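Local coordinates for protein putative polyketide cyclase (Acidithiobacillus ferrooxidans, PDB 3F9S) that is a putative polyketide cyclase of the SnoaL-like family that probably acts on a small organic substrate, its reaction not being established, at residues A[85-90]-A[111-116]. Numbering follows the deposited sequence.
Sequences VMTWLW and SGATVY
With CG held between its backbone N and carbonyl carbon (chi1 45°), W88 lays its indole across G112, while T114 sets OG1 beside its own backbone N (chi1 -52°) to meet the ring. Glycine suits the spot: its CA lies 3.5 Å from the centroid of the W88 six-membered ring, over the face in a CH-pi contact, where a CB would clash. T114 OG1 lies in the ring plane and accepts a nearly straight hydrogen bond from W88 NE1 (2.9 Å, 164°); a hydroxyl suits because it can also bond Q128 OE1 on the next strand, 122-130. A leucine in place of W88 would offer T114 OG1 no N-H, and would probably leave that hydroxyl to Q128 and open a gap over G112. The antiparallel strands pair M86 with T114 and W88 with G112 through two backbone hydrogen bonds each. Selenomethionine M86 bends at chi3 and brings its flexible, apolar CE to the edge of the Y116 ring, 4.2 Å from CE2. On the other face, branched V85 and V115 fill the side toward the second subunit, CG2 to CG2 at 3.8 Å, and small A113 packs on that subunit's A113. This NTF2-like sheet thus has a dimer-facing side and a concave, aromatic-rich side, where Y116 OH hydrogen-bonds a glycerol, probably from the crystallisation liquor; the buried indole N-H, satisfied by the threonine oxygen, is consistent with a pocket wall of fixed shape.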
loop_
_atom_site.group_PDB
_atom_site.type_symbol
_atom_site.label_atom_id
_atom_site.label_comp_id
_atom_site.label_asym_id
_atom_site.label_seq_id
_atom_site.Cartn_x
_atom_site.Cartn_y
_atom_site.Cartn_z
ATOM N N VAL A 85 -6.658 -8.591 -1.644
ATOM C CA VAL A 85 -5.520 -7.708 -1.448
ATOM C C VAL A 85 -4.271 -8.574 -1.493
ATOM O O VAL A 85 -4.219 -9.610 -0.823
ATOM C CB VAL A 85 -5.560 -6.973 -0.122
ATOM C CG1 VAL A 85 -4.370 -5.981 -0.064
ATOM C CG2 VAL A 85 -6.880 -6.206 0.079
HETATM N N MSE A 86 -3.273 -8.155 -2.276
HETATM C CA MSE A 86 -2.019 -8.843 -2.399
HETATM C C MSE A 86 -0.962 -7.891 -1.871
HETATM O O MSE A 86 -0.901 -6.745 -2.307
HETATM C CB MSE A 86 -1.728 -9.116 -3.875
HETATM C CG MSE A 86 -0.498 -9.917 -4.132
HETATM SE SE MSE A 86 -0.407 -9.831 -6.108
HETATM C CE MSE A 86 0.485 -8.253 -6.485
ATOM N N THR A 87 -0.203 -8.337 -0.898
ATOM C CA THR A 87 0.973 -7.605 -0.446
ATOM C C THR A 87 2.109 -8.321 -1.124
ATOM O O THR A 87 2.070 -9.535 -1.322
ATOM C CB THR A 87 1.121 -7.596 1.060
ATOM O OG1 THR A 87 1.056 -8.925 1.558
ATOM C CG2 THR A 87 0.008 -6.755 1.684
ATOM N N TRP A 88 3.152 -7.561 -1.456
ATOM C CA TRP A 88 4.249 -8.102 -2.214
ATOM C C TRP A 88 5.529 -7.327 -2.051
ATOM O O TRP A 88 5.525 -6.164 -1.650
ATOM C CB TRP A 88 3.893 -8.149 -3.699
ATOM C CG TRP A 88 3.239 -6.908 -4.227
ATOM C CD1 TRP A 88 1.935 -6.682 -4.296
ATOM C CD2 TRP A 88 3.882 -5.756 -4.774
ATOM N NE1 TRP A 88 1.669 -5.451 -4.827
ATOM C CE2 TRP A 88 2.855 -4.845 -5.137
ATOM C CE3 TRP A 88 5.209 -5.387 -4.961
ATOM C CZ2 TRP A 88 3.114 -3.620 -5.725
ATOM C CZ3 TRP A 88 5.489 -4.147 -5.537
ATOM C CH2 TRP A 88 4.435 -3.271 -5.907
ATOM N N LEU A 89 6.608 -8.049 -2.315
ATOM C CA LEU A 89 7.936 -7.515 -2.430
ATOM C C LEU A 89 8.201 -7.605 -3.914
ATOM O O LEU A 89 7.535 -8.331 -4.657
ATOM C CB LEU A 89 8.924 -8.361 -1.658
ATOM C CG LEU A 89 8.584 -8.448 -0.179
ATOM C CD1 LEU A 89 9.616 -9.326 0.489
ATOM C CD2 LEU A 89 8.468 -7.113 0.531
ATOM N N TRP A 90 9.211 -6.869 -4.334
ATOM C CA TRP A 90 9.519 -6.741 -5.730
ATOM C C TRP A 90 10.984 -6.507 -5.850
ATOM O O TRP A 90 11.584 -5.844 -4.997
ATOM C CB TRP A 90 8.757 -5.526 -6.194
ATOM C CG TRP A 90 8.891 -5.111 -7.584
ATOM C CD1 TRP A 90 8.079 -5.470 -8.595
ATOM C CD2 TRP A 90 9.828 -4.179 -8.119
ATOM N NE1 TRP A 90 8.435 -4.831 -9.737
ATOM C CE2 TRP A 90 9.513 -4.024 -9.480
ATOM C CE3 TRP A 90 10.881 -3.429 -7.574
ATOM C CZ2 TRP A 90 10.219 -3.170 -10.309
ATOM C CZ3 TRP A 90 11.591 -2.585 -8.397
ATOM C CH2 TRP A 90 11.274 -2.472 -9.756
ATOM N N SER A 111 8.270 -2.744 -2.199
ATOM C CA SER A 111 7.166 -3.504 -1.641
ATOM C C SER A 111 5.921 -2.762 -1.966
ATOM O O SER A 111 5.950 -1.573 -2.259
ATOM C CB SER A 111 7.296 -3.699 -0.136
ATOM O OG SER A 111 7.429 -2.462 0.518
ATOM N N GLY A 112 4.815 -3.485 -1.956
ATOM C CA GLY A 112 3.576 -2.859 -2.261
ATOM C C GLY A 112 2.404 -3.677 -1.806
ATOM O O GLY A 112 2.541 -4.797 -1.342
ATOM N N ALA A 113 1.260 -3.026 -1.890
ATOM C CA ALA A 113 -0.006 -3.637 -1.563
ATOM C C ALA A 113 -0.968 -3.263 -2.667
ATOM O O ALA A 113 -1.034 -2.104 -3.067
ATOM C CB ALA A 113 -0.460 -3.182 -0.208
ATOM N N THR A 114 -1.733 -4.240 -3.138
ATOM C CA THR A 114 -2.626 -4.030 -4.240
ATOM C C THR A 114 -3.907 -4.742 -3.959
ATOM O O THR A 114 -3.885 -5.941 -3.775
ATOM C CB THR A 114 -2.032 -4.624 -5.487
ATOM O OG1 THR A 114 -0.717 -4.109 -5.637
ATOM C CG2 THR A 114 -2.863 -4.236 -6.693
ATOM N N VAL A 115 -4.983 -3.979 -3.896
ATOM C CA VAL A 115 -6.324 -4.537 -3.786
ATOM C C VAL A 115 -6.706 -4.832 -5.221
ATOM O O VAL A 115 -6.678 -3.936 -6.071
ATOM C CB VAL A 115 -7.347 -3.555 -3.236
ATOM C CG1 VAL A 115 -8.690 -4.277 -3.089
ATOM C CG2 VAL A 115 -6.869 -2.997 -1.872
ATOM N N TYR A 116 -7.078 -6.071 -5.483
ATOM C CA TYR A 116 -7.538 -6.483 -6.795
ATOM C C TYR A 116 -8.991 -6.776 -6.662
ATOM O O TYR A 116 -9.370 -7.463 -5.734
ATOM C CB TYR A 116 -6.825 -7.739 -7.274
ATOM C CG TYR A 116 -5.588 -7.415 -8.017
ATOM C CD1 TYR A 116 -5.690 -6.870 -9.303
ATOM C CD2 TYR A 116 -4.333 -7.618 -7.474
ATOM C CE1 TYR A 116 -4.585 -6.545 -10.024
ATOM C CE2 TYR A 116 -3.196 -7.289 -8.195
ATOM C CZ TYR A 116 -3.338 -6.746 -9.467
ATOM O OH TYR A 116 -2.256 -6.424 -10.233
#